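Local coordinates for uncharacterized protein BAD_0989 (Bifidobacterium adolescentis ATCC 15703, PDB 3CYM), which is of unknown function but is probably a ribonuclease D-like 3'-5' exonuclease acting on nucleic acid, at residues 25-28 with 29-33; 46-49 with 50-54; 136-139 with 140-144; 165-168 with 169-173. All coordinates share one frame; numbering follows the deposited sequence. Where two conformers were deposited one is given.

Contact 1: residues 25-28 with 29-33; sequences PAFR and DYCSE
Residues 25-28 and 29-33 form one unbroken run of alpha helix, in which the amides of Asp-29, Tyr-30, Cys-31 and Ser-32 bond to the carbonyls of Pro-25, Ala-26, Phe-27 and Arg-28; Cys-31 N to Phe-27 O is the straightest of the four, 3.0 Å with an N-H...O angle of 166°. The side-chain contact rides on that same bond. Phe-27 has its CG trans to N (chi1 177°), which swings the ring forward along the helix toward the following turn, where SG of Cys-31 sits over one face. The sulfur is 3.9 Å from the ring centroid and only 20° off the ring normal, yet displaced toward the rim, since its nearest ring atom is Phe-27 CZ at 3.7 Å. On the exposed side, Ser-32 N reaches Arg-28 O at 3.3 Å.

Beyond the helix, Trp-84 meets the Phe-27 ring edge-to-face, Ala-26 and Tyr-30 lie on Ile-21 of strand 20-21, and the Tyr-30 hydroxyl is hydrogen-bonded to Gly-68 O. This is a cysteine sulfur-aromatic contact at i, i+4 on an amphipathic helix, here helix 24-35 packed beside the edge of the exonuclease domain's mixed sheet.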
loop_
_atom_site.group_PDB
_atom_site.type_symbol
_atom_site.label_atom_id
_atom_site.label_comp_id
_atom_site.label_asym_id
_atom_site.label_seq_id
_atom_site.Cartn_x
_atom_site.Cartn_y
_atom_site.Cartn_z
ATOM N N PRO A 25 -17.466 -0.586 -26.442
ATOM C CA PRO A 25 -17.171 -1.689 -27.375
ATOM C C PRO A 25 -15.786 -2.324 -27.200
ATOM O O PRO A 25 -15.658 -3.537 -27.332
ATOM C CB PRO A 25 -17.273 -1.027 -28.756
ATOM C CG PRO A 25 -18.131 0.155 -28.546
ATOM C CD PRO A 25 -17.749 0.659 -27.187
ATOM N N ALA A 26 -14.778 -1.517 -26.878
ATOM C CA ALA A 26 -13.414 -2.029 -26.699
ATOM C C ALA A 26 -13.278 -2.867 -25.428
ATOM O O ALA A 26 -12.477 -3.803 -25.383
ATOM C CB ALA A 26 -12.407 -0.894 -26.703
ATOM N N PHE A 27 -14.075 -2.519 -24.416
ATOM C CA PHE A 27 -14.195 -3.289 -23.175
ATOM C C PHE A 27 -14.870 -4.654 -23.376
ATOM O O PHE A 27 -14.377 -5.672 -22.873
ATOM C CB PHE A 27 -14.952 -2.468 -22.118
ATOM C CG PHE A 27 -15.181 -3.202 -20.825
ATOM C CD1 PHE A 27 -14.173 -3.277 -19.867
ATOM C CD2 PHE A 27 -16.412 -3.815 -20.560
ATOM C CE1 PHE A 27 -14.375 -3.956 -18.672
ATOM C CE2 PHE A 27 -16.624 -4.506 -19.369
ATOM C CZ PHE A 27 -15.604 -4.574 -18.417
ATOM N N ARG A 28 -16.000 -4.668 -24.091
ATOM C CA ARG A 28 -16.714 -5.906 -24.393
ATOM C C ARG A 28 -15.864 -6.814 -25.279
ATOM O O ARG A 28 -15.986 -8.033 -25.208
ATOM C CB ARG A 28 -18.066 -5.652 -25.079
ATOM C CG ARG A 28 -18.988 -4.617 -24.426
ATOM C CD ARG A 28 -19.719 -5.110 -23.176
ATOM N NE ARG A 28 -21.059 -5.642 -23.456
ATOM C CZ ARG A 28 -21.419 -6.923 -23.317
ATOM N NH1 ARG A 28 -20.544 -7.833 -22.900
ATOM N NH2 ARG A 28 -22.664 -7.299 -23.597
ATOM N N ASP A 29 -15.013 -6.216 -26.111
ATOM C CA ASP A 29 -14.116 -6.982 -26.976
ATOM C C ASP A 29 -13.007 -7.670 -26.186
ATOM O O ASP A 29 -12.713 -8.847 -26.419
ATOM C CB ASP A 29 -13.499 -6.104 -28.075
ATOM C CG ASP A 29 -12.557 -6.888 -28.991
ATOM O OD1 ASP A 29 -12.959 -7.967 -29.486
ATOM O OD2 ASP A 29 -11.416 -6.431 -29.215
ATOM N N TYR A 30 -12.392 -6.932 -25.263
ATOM C CA TYR A 30 -11.327 -7.489 -24.430
ATOM C C TYR A 30 -11.846 -8.571 -23.500
ATOM O O TYR A 30 -11.188 -9.581 -23.324
ATOM C CB TYR A 30 -10.584 -6.405 -23.636
ATOM C CG TYR A 30 -9.312 -6.921 -22.995
ATOM C CD1 TYR A 30 -8.238 -7.330 -23.776
ATOM C CD2 TYR A 30 -9.187 -7.012 -21.606
ATOM C CE1 TYR A 30 -7.065 -7.809 -23.201
ATOM C CE2 TYR A 30 -8.010 -7.489 -21.024
ATOM C CZ TYR A 30 -6.960 -7.889 -21.828
ATOM O OH TYR A 30 -5.802 -8.375 -21.269
ATOM N N CYS A 31 -13.033 -8.366 -22.934
ATOM C CA CYS A 31 -13.688 -9.388 -22.111
ATOM C C CYS A 31 -13.913 -10.707 -22.848
ATOM O O CYS A 31 -13.678 -11.773 -22.286
ATOM C CB CYS A 31 -15.008 -8.863 -21.552
ATOM S SG CYS A 31 -14.797 -7.682 -20.201
ATOM N N SER A 32 -14.361 -10.624 -24.101
ATOM C CA SER A 32 -14.509 -11.788 -24.990
ATOM C C SER A 32 -13.201 -12.533 -25.222
ATOM O O SER A 32 -13.163 -13.769 -25.203
ATOM C CB SER A 32 -15.064 -11.345 -26.345
ATOM O OG SER A 32 -16.473 -11.291 -26.309
ATOM N N GLU A 33 -12.136 -11.768 -25.450
ATOM C CA GLU A 33 -10.794 -12.324 -25.634
ATOM C C GLU A 33 -10.270 -12.985 -24.359
ATOM O O GLU A 33 -9.571 -13.999 -24.421
ATOM C CB GLU A 33 -9.838 -11.234 -26.111
ATOM C CG GLU A 33 -10.164 -10.705 -27.494
ATOM C CD GLU A 33 -9.936 -11.733 -28.574
ATOM O OE1 GLU A 33 -10.914 -12.119 -29.256
ATOM O OE2 GLU A 33 -8.773 -12.165 -28.728
#

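Contact 2: residues 46-49 with 50-54; sequences ERAS and GFRYG. With NA (sodium ion), chain B.
Ala-48 O takes two backbone donors from across the turn, and these bonds make the tight part of the contact. Arg-52 N approaches at 2.8 Å, nearly in line with the C=O bond, whereas Phe-51 N, 3.1 Å from Ala-48 O, comes from above the carbonyl plane. The Phe-51 bond closes a type II beta turn over Ser-49 and Gly-50. Gly-50 has phi 88° and psi -22°, where a beta carbon would clash with Ser-49 O. Just before it, Ala-48 is the centre of an inverse gamma turn, closed by a weak bond from Ser-49 N to Arg-47 O. Side chains fill in behind: CG of Arg-52 lies 3.7 Å from CB of Ala-48, and the Phe-51 ring brings CD2 to 3.4 Å from Ser-49 O.

Two places are looser. Ser-49 and Gly-50 form an exposed corner; separately, in the mouth of the loop, a water bridges Ala-48 N and Gly-54 O, 3.2 Å from each. Beyond the loop, Phe-51 stacks on Phe-300, and Arg-52 forms a salt bridge to Asp-252 through NH2 and a hydrogen bond from NE to the Tyr-303 hydroxyl.

At the strand end, Glu-46 takes no part in the turn. Its OE2 binds the sodium ion at 2.7 Å; Asp-44, Asp-172 and three waters complete the ion's coordination, and OE1 accepts from one of those waters. Gln-61 NE2 also bonds OE2. Two donors on one carbonyl probably help to fix the chain's course two residues beyond this metal ligand, and the Arg-52 salt bridge ties the loop to the HRDC domain.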
loop_
_atom_site.group_PDB
_atom_site.type_symbol
_atom_site.label_atom_id
_atom_site.label_comp_id
_atom_site.label_asym_id
_atom_site.label_seq_id
_atom_site.Cartn_x
_atom_site.Cartn_y
_atom_site.Cartn_z
ATOM N N GLU A 46 -2.484 1.198 -11.705
ATOM C CA GLU A 46 -1.777 2.441 -11.450
ATOM C C GLU A 46 -2.665 3.442 -10.728
ATOM O O GLU A 46 -3.866 3.515 -10.981
ATOM C CB GLU A 46 -1.252 3.053 -12.748
ATOM C CG GLU A 46 -0.313 2.153 -13.569
ATOM C CD GLU A 46 0.844 1.573 -12.766
ATOM O OE1 GLU A 46 1.512 2.317 -12.026
ATOM O OE2 GLU A 46 1.103 0.352 -12.873
ATOM N N ARG A 47 -2.059 4.215 -9.834
ATOM C CA ARG A 47 -2.777 5.265 -9.125
ATOM C C ARG A 47 -1.998 6.579 -9.101
ATOM O O ARG A 47 -0.773 6.599 -9.203
ATOM C CB ARG A 47 -3.186 4.813 -7.723
ATOM C CG ARG A 47 -2.067 4.304 -6.855
ATOM C CD ARG A 47 -2.625 3.434 -5.731
ATOM N NE ARG A 47 -3.230 2.218 -6.264
ATOM C CZ ARG A 47 -2.592 1.062 -6.430
ATOM N NH1 ARG A 47 -3.239 0.026 -6.933
ATOM N NH2 ARG A 47 -1.317 0.929 -6.087
ATOM N N ALA A 48 -2.721 7.680 -8.971
ATOM C CA ALA A 48 -2.106 8.994 -9.035
ATOM C C ALA A 48 -1.783 9.511 -7.633
ATOM O O ALA A 48 -2.185 10.619 -7.270
ATOM C CB ALA A 48 -3.019 9.945 -9.780
ATOM N N SER A 49 -1.068 8.687 -6.856
ATOM C CA SER A 49 -0.665 9.012 -5.486
ATOM C C SER A 49 0.268 10.213 -5.473
ATOM O O SER A 49 1.132 10.339 -6.343
ATOM C CB SER A 49 0.036 7.816 -4.836
ATOM O OG SER A 49 1.243 7.508 -5.513
ATOM N N GLY A 50 0.092 11.092 -4.492
ATOM C CA GLY A 50 0.860 12.327 -4.433
ATOM C C GLY A 50 0.178 13.441 -5.208
ATOM O O GLY A 50 0.426 14.620 -4.941
ATOM N N PHE A 51 -0.697 13.067 -6.147
ATOM C CA PHE A 51 -1.414 14.023 -7.001
ATOM C C PHE A 51 -2.905 14.119 -6.681
ATOM O O PHE A 51 -3.392 15.172 -6.249
ATOM C CB PHE A 51 -1.218 13.679 -8.479
ATOM C CG PHE A 51 0.208 13.752 -8.935
ATOM C CD1 PHE A 51 0.733 14.947 -9.417
ATOM C CD2 PHE A 51 1.024 12.619 -8.895
ATOM C CE1 PHE A 51 2.055 15.025 -9.843
ATOM C CE2 PHE A 51 2.348 12.683 -9.319
ATOM C CZ PHE A 51 2.869 13.890 -9.793
ATOM N N ARG A 52 -3.630 13.029 -6.913
ATOM C CA ARG A 52 -5.060 12.954 -6.593
ATOM C C ARG A 52 -5.264 12.626 -5.115
ATOM O O ARG A 52 -4.288 12.440 -4.384
ATOM C CB ARG A 52 -5.766 11.918 -7.481
ATOM C CG ARG A 52 -5.825 12.289 -8.965
ATOM C CD ARG A 52 -6.413 13.668 -9.161
ATOM N NE ARG A 52 -6.312 14.129 -10.538
ATOM C CZ ARG A 52 -7.340 14.246 -11.371
ATOM N NH1 ARG A 52 -7.139 14.671 -12.610
ATOM N NH2 ARG A 52 -8.566 13.939 -10.973
ATOM N N TYR A 53 -6.526 12.544 -4.687
ATOM C CA TYR A 53 -6.860 12.370 -3.274
ATOM C C TYR A 53 -6.302 11.106 -2.619
ATOM O O TYR A 53 -5.405 11.187 -1.773
ATOM C CB TYR A 53 -8.373 12.465 -3.038
ATOM C CG TYR A 53 -8.782 12.162 -1.607
ATOM C CD1 TYR A 53 -8.435 13.022 -0.564
ATOM C CD2 TYR A 53 -9.503 11.006 -1.294
ATOM C CE1 TYR A 53 -8.804 12.750 0.742
ATOM C CE2 TYR A 53 -9.869 10.720 0.014
ATOM C CZ TYR A 53 -9.521 11.599 1.025
ATOM O OH TYR A 53 -9.886 11.327 2.322
ATOM N N GLY A 54 -6.824 9.947 -3.008
ATOM C CA GLY A 54 -6.488 8.703 -2.326
ATOM C C GLY A 54 -5.849 7.677 -3.234
ATOM O O GLY A 54 -4.880 7.967 -3.941
HETATM NA NA NA B . 2.882 -0.955 -11.373
HETATM O O HOH W 1 3.983 1.211 -10.870
HETATM O O HOH W 2 -5.278 7.983 -7.131
HETATM O O HOH W 3 3.149 -2.459 -9.574
HETATM O O HOH W 4 1.370 -0.210 -9.721
#

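Contact 3: residues 136-139 with 140-144; sequences AAVT and EHFLG
Ala-136 to Leu-143 make up nearly all of the short helix 135-143 in the RNase H-like exonuclease domain, with each amide from Glu-140 to Leu-143 bonded to the carbonyl four residues back; Leu-143 N to Thr-139 O measures 2.9 Å. Gly-144 has left helical geometry with positive phi (66°), its N making a weak bond to Glu-140 O.

Val-138 and Phe-142 carry the side-chain contact. CG1 of Val-138 meets CD1 of Phe-142 at 4.0 Å, the two side chains crossing at a slant. With CG of Phe-142 trans to its carbonyl carbon (chi1 -69°), the ring folds back along the helix until the same CD1 lies 3.1 Å from Val-138 O, which sits in the ring plane at its edge. One ring face is met by the imidazole of His-141. Both Val-138 and Phe-142 also pack on Leu-179 of helix 176-190, which Leu-143 joins through Lys-182. Replacing Phe-142 with alanine would probably open a gap against Leu-179 and leave the His-141 imidazole freer to turn.

Glu-140 points elsewhere: its CB touches Ala-136 O at 3.4 Å, while OE2 bonds Thr-146 OG1 on the strand that follows. On the Phe-142 face, His-141 ND1 stands 3.3 Å above the ring plane, over the centre.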
loop_
_atom_site.group_PDB
_atom_site.type_symbol
_atom_site.label_atom_id
_atom_site.label_comp_id
_atom_site.label_asym_id
_atom_site.label_seq_id
_atom_site.Cartn_x
_atom_site.Cartn_y
_atom_site.Cartn_z
ATOM N N ALA A 136 11.211 -5.512 -10.706
ATOM C CA ALA A 136 12.401 -5.531 -11.553
ATOM C C ALA A 136 13.486 -6.523 -11.093
ATOM O O ALA A 136 14.033 -7.268 -11.913
ATOM C CB ALA A 136 12.965 -4.121 -11.689
ATOM N N ALA A 137 13.772 -6.545 -9.787
ATOM C CA ALA A 137 14.770 -7.461 -9.201
ATOM C C ALA A 137 14.360 -8.936 -9.297
ATOM O O ALA A 137 15.206 -9.808 -9.522
ATOM C CB ALA A 137 15.058 -7.078 -7.753
ATOM N N VAL A 138 13.058 -9.189 -9.140
ATOM C CA VAL A 138 12.459 -10.523 -9.237
ATOM C C VAL A 138 12.443 -11.074 -10.670
ATOM O O VAL A 138 12.781 -12.243 -10.883
ATOM C CB VAL A 138 11.026 -10.556 -8.589
ATOM C CG1 VAL A 138 10.258 -11.836 -8.931
ATOM C CG2 VAL A 138 11.128 -10.405 -7.081
ATOM N N THR A 139 12.053 -10.261 -11.652
ATOM C CA THR A 139 12.064 -10.745 -13.042
ATOM C C THR A 139 13.477 -10.911 -13.613
ATOM O O THR A 139 13.688 -11.749 -14.485
ATOM C CB THR A 139 11.147 -9.943 -14.022
ATOM O OG1 THR A 139 11.521 -10.243 -15.372
ATOM C CG2 THR A 139 11.278 -8.472 -13.830
ATOM N N GLU A 140 14.433 -10.131 -13.116
ATOM C CA GLU A 140 15.834 -10.301 -13.528
ATOM C C GLU A 140 16.426 -11.590 -12.954
ATOM O O GLU A 140 17.176 -12.297 -13.636
ATOM C CB GLU A 140 16.682 -9.093 -13.123
ATOM C CG GLU A 140 18.020 -9.032 -13.844
ATOM C CD GLU A 140 18.835 -7.787 -13.526
ATOM O OE1 GLU A 140 19.926 -7.928 -12.929
ATOM O OE2 GLU A 140 18.402 -6.670 -13.884
ATOM N N HIS A 141 16.067 -11.893 -11.707
ATOM C CA HIS A 141 16.525 -13.103 -11.035
ATOM C C HIS A 141 16.028 -14.366 -11.738
ATOM O O HIS A 141 16.803 -15.278 -11.983
ATOM C CB HIS A 141 16.099 -13.093 -9.562
ATOM C CG HIS A 141 16.622 -14.249 -8.766
ATOM N ND1 HIS A 141 15.913 -15.420 -8.595
ATOM C CD2 HIS A 141 17.777 -14.408 -8.078
ATOM C CE1 HIS A 141 16.609 -16.251 -7.841
ATOM N NE2 HIS A 141 17.745 -15.661 -7.514
ATOM N N PHE A 142 14.752 -14.390 -12.106
ATOM C CA PHE A 142 14.118 -15.613 -12.596
ATOM C C PHE A 142 14.050 -15.751 -14.119
ATOM O O PHE A 142 14.021 -16.871 -14.637
ATOM C CB PHE A 142 12.717 -15.748 -11.993
ATOM C CG PHE A 142 12.717 -16.040 -10.518
ATOM C CD1 PHE A 142 12.593 -15.011 -9.590
ATOM C CD2 PHE A 142 12.830 -17.346 -10.053
ATOM C CE1 PHE A 142 12.590 -15.272 -8.229
ATOM C CE2 PHE A 142 12.830 -17.617 -8.686
ATOM C CZ PHE A 142 12.710 -16.580 -7.776
ATOM N N LEU A 143 14.014 -14.623 -14.828
ATOM C CA LEU A 143 13.817 -14.639 -16.276
ATOM C C LEU A 143 15.019 -14.058 -17.024
ATOM O O LEU A 143 15.129 -14.213 -18.239
ATOM C CB LEU A 143 12.514 -13.911 -16.661
ATOM C CG LEU A 143 11.227 -14.289 -15.902
ATOM C CD1 LEU A 143 10.028 -13.464 -16.360
ATOM C CD2 LEU A 143 10.910 -15.795 -15.994
ATOM N N GLY A 144 15.924 -13.407 -16.291
ATOM C CA GLY A 144 17.084 -12.748 -16.895
ATOM C C GLY A 144 16.677 -11.574 -17.761
ATOM O O GLY A 144 17.326 -11.280 -18.766
#

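Contact 4: residues 165-168 with 169-173; sequences WRNY and AALDV. With NA (sodium ion), chain B.
Asp-172 and Tyr-168, one helical turn apart, reach the same sodium ion by different routes. OD2 of Asp-172 binds the metal directly at 2.5 Å. The Tyr-168 hydroxyl works one shell out: OH is 2.5 Å from a water that is itself a sodium ligand and lies in the plane of the ring. Between the two side chains, Asp-172 OD2 is 3.7 Å from Tyr-168 OH, with ring and carboxylate planes 53° apart, and the carboxylate carbon lies over the rim of one ring face.

The helix sets this spacing. Asp-172 N bonds Tyr-168 O at 3.2 Å, and a second water donates both to that carbonyl and to Asp-172 OD1, the latter at 2.7 Å. Tyr-168 holds its CG trans to N (chi1 172°), throwing the ring forward over Asp-172, whose own chi1 of -94° departs from a staggered value. Lys-149 NZ grips both groups, as a salt bridge to OD1 and a hydrogen bond to the tyrosine OH. A phenylalanine in place of Tyr-168 would probably leave the metal-bound water and Lys-149 each short of a partner.

Farther out, Leu-171 CD1 rests against the Asn-167 amide from one side of its plane, 3.8 Å from both OD1 and ND2, and Ala-11 O accepts from ND2. A tyrosine four residues before a metal-binding aspartate matches the YX3D third exonuclease motif of the DEDDy family, to which ribonuclease D belongs.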
loop_
_atom_site.group_PDB
_atom_site.type_symbol
_atom_site.label_atom_id
_atom_site.label_comp_id
_atom_site.label_asym_id
_atom_site.label_seq_id
_atom_site.Cartn_x
_atom_site.Cartn_y
_atom_site.Cartn_z
ATOM N N TRP A 165 4.292 5.866 -20.996
ATOM C CA TRP A 165 3.558 5.479 -19.784
ATOM C C TRP A 165 2.749 4.211 -20.025
ATOM O O TRP A 165 2.716 3.316 -19.169
ATOM C CB TRP A 165 2.602 6.592 -19.350
ATOM C CG TRP A 165 3.245 7.860 -18.850
ATOM C CD1 TRP A 165 4.525 8.288 -19.071
ATOM C CD2 TRP A 165 2.607 8.887 -18.083
ATOM N NE1 TRP A 165 4.728 9.510 -18.470
ATOM C CE2 TRP A 165 3.567 9.903 -17.860
ATOM C CE3 TRP A 165 1.318 9.043 -17.549
ATOM C CZ2 TRP A 165 3.277 11.061 -17.130
ATOM C CZ3 TRP A 165 1.034 10.182 -16.824
ATOM C CH2 TRP A 165 2.006 11.185 -16.625
ATOM N N ARG A 166 2.082 4.157 -21.184
ATOM C CA ARG A 166 1.336 2.973 -21.607
ATOM C C ARG A 166 2.274 1.778 -21.708
ATOM O O ARG A 166 1.910 0.672 -21.349
ATOM C CB ARG A 166 0.636 3.214 -22.949
ATOM C CG ARG A 166 -0.668 4.007 -22.848
ATOM C CD ARG A 166 -1.474 3.946 -24.143
ATOM N NE ARG A 166 -0.983 4.877 -25.160
ATOM C CZ ARG A 166 -0.288 4.527 -26.241
ATOM N NH1 ARG A 166 0.013 3.257 -26.467
ATOM N NH2 ARG A 166 0.108 5.455 -27.103
ATOM N N ASN A 167 3.487 2.030 -22.200
ATOM C CA ASN A 167 4.546 1.022 -22.300
ATOM C C ASN A 167 4.996 0.498 -20.930
ATOM O O ASN A 167 5.136 -0.723 -20.742
ATOM C CB ASN A 167 5.736 1.583 -23.092
ATOM C CG ASN A 167 6.802 0.555 -23.348
ATOM O OD1 ASN A 167 6.515 -0.560 -23.764
ATOM N ND2 ASN A 167 8.049 0.928 -23.105
ATOM N N TYR A 168 5.206 1.420 -19.987
ATOM C CA TYR A 168 5.506 1.078 -18.592
ATOM C C TYR A 168 4.416 0.205 -17.979
ATOM O O TYR A 168 4.712 -0.797 -17.331
ATOM C CB TYR A 168 5.700 2.349 -17.741
ATOM C CG TYR A 168 5.819 2.098 -16.240
ATOM C CD1 TYR A 168 7.071 1.919 -15.634
ATOM C CD2 TYR A 168 4.684 2.056 -15.421
ATOM C CE1 TYR A 168 7.185 1.693 -14.253
ATOM C CE2 TYR A 168 4.786 1.825 -14.048
ATOM C CZ TYR A 168 6.036 1.649 -13.470
ATOM O OH TYR A 168 6.126 1.421 -12.111
ATOM N N ALA A 169 3.161 0.608 -18.167
ATOM C CA ALA A 169 2.024 -0.080 -17.581
ATOM C C ALA A 169 1.826 -1.475 -18.182
ATOM O O ALA A 169 1.470 -2.420 -17.474
ATOM C CB ALA A 169 0.774 0.755 -17.736
ATOM N N ALA A 170 2.081 -1.590 -19.483
ATOM C CA ALA A 170 2.068 -2.872 -20.175
ATOM C C ALA A 170 3.199 -3.783 -19.704
ATOM O O ALA A 170 2.970 -4.958 -19.410
ATOM C CB ALA A 170 2.159 -2.660 -21.653
ATOM N N LEU A 171 4.411 -3.237 -19.613
ATOM C CA LEU A 171 5.568 -4.017 -19.170
ATOM C C LEU A 171 5.434 -4.584 -17.756
ATOM O O LEU A 171 6.021 -5.616 -17.450
ATOM C CB LEU A 171 6.883 -3.238 -19.341
ATOM C CG LEU A 171 7.450 -3.234 -20.770
ATOM C CD1 LEU A 171 8.525 -2.158 -20.896
ATOM C CD2 LEU A 171 7.999 -4.600 -21.192
ATOM N N ASP A 172 4.633 -3.930 -16.916
ATOM C CA ASP A 172 4.373 -4.412 -15.559
ATOM C C ASP A 172 3.503 -5.676 -15.426
ATOM O O ASP A 172 3.557 -6.350 -14.390
ATOM C CB ASP A 172 3.807 -3.283 -14.699
ATOM C CG ASP A 172 4.877 -2.550 -13.924
ATOM O OD1 ASP A 172 6.085 -2.801 -14.134
ATOM O OD2 ASP A 172 4.500 -1.713 -13.073
ATOM N N VAL A 173 2.708 -5.989 -16.453
ATOM C CA VAL A 173 1.968 -7.269 -16.519
ATOM C C VAL A 173 2.533 -8.258 -17.545
ATOM O O VAL A 173 2.146 -9.421 -17.554
ATOM C CB VAL A 173 0.459 -7.088 -16.795
ATOM C CG1 VAL A 173 -0.204 -6.350 -15.673
ATOM C CG2 VAL A 173 0.219 -6.396 -18.128
HETATM NA NA NA B . 2.882 -0.955 -11.373
HETATM O O HOH W 5 7.539 -1.891 -16.283
HETATM O O HOH W 1 3.983 1.211 -10.870
HETATM O O HOH W 3 3.149 -2.459 -9.574
HETATM O O HOH W 4 1.370 -0.210 -9.721
#

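All four contacts fall in the 3'-5' exonuclease domain and follow one another in series: helix 24-35, the end of strand 40-47 with its loop, helix 135-143, then helix 163-174. Only contacts 2 and 4 touch, although their centres are 18 Å apart: both bind the sodium ion and share its three waters, and Glu-46 OE1 lies 3.9 Å from Tyr-168 CE2. Strand 40-47, inside the mixed sheet between strands 57-65 and 95-98, and a helix far along the sequence thus build one metal site, consistent with an exonuclease active centre. Contacts 1 and 3 hold no ligand of the metal and are packing within their own helices, their centres 31 Å apart; each comes within about 7 Å of contact 4 at the nearest atoms.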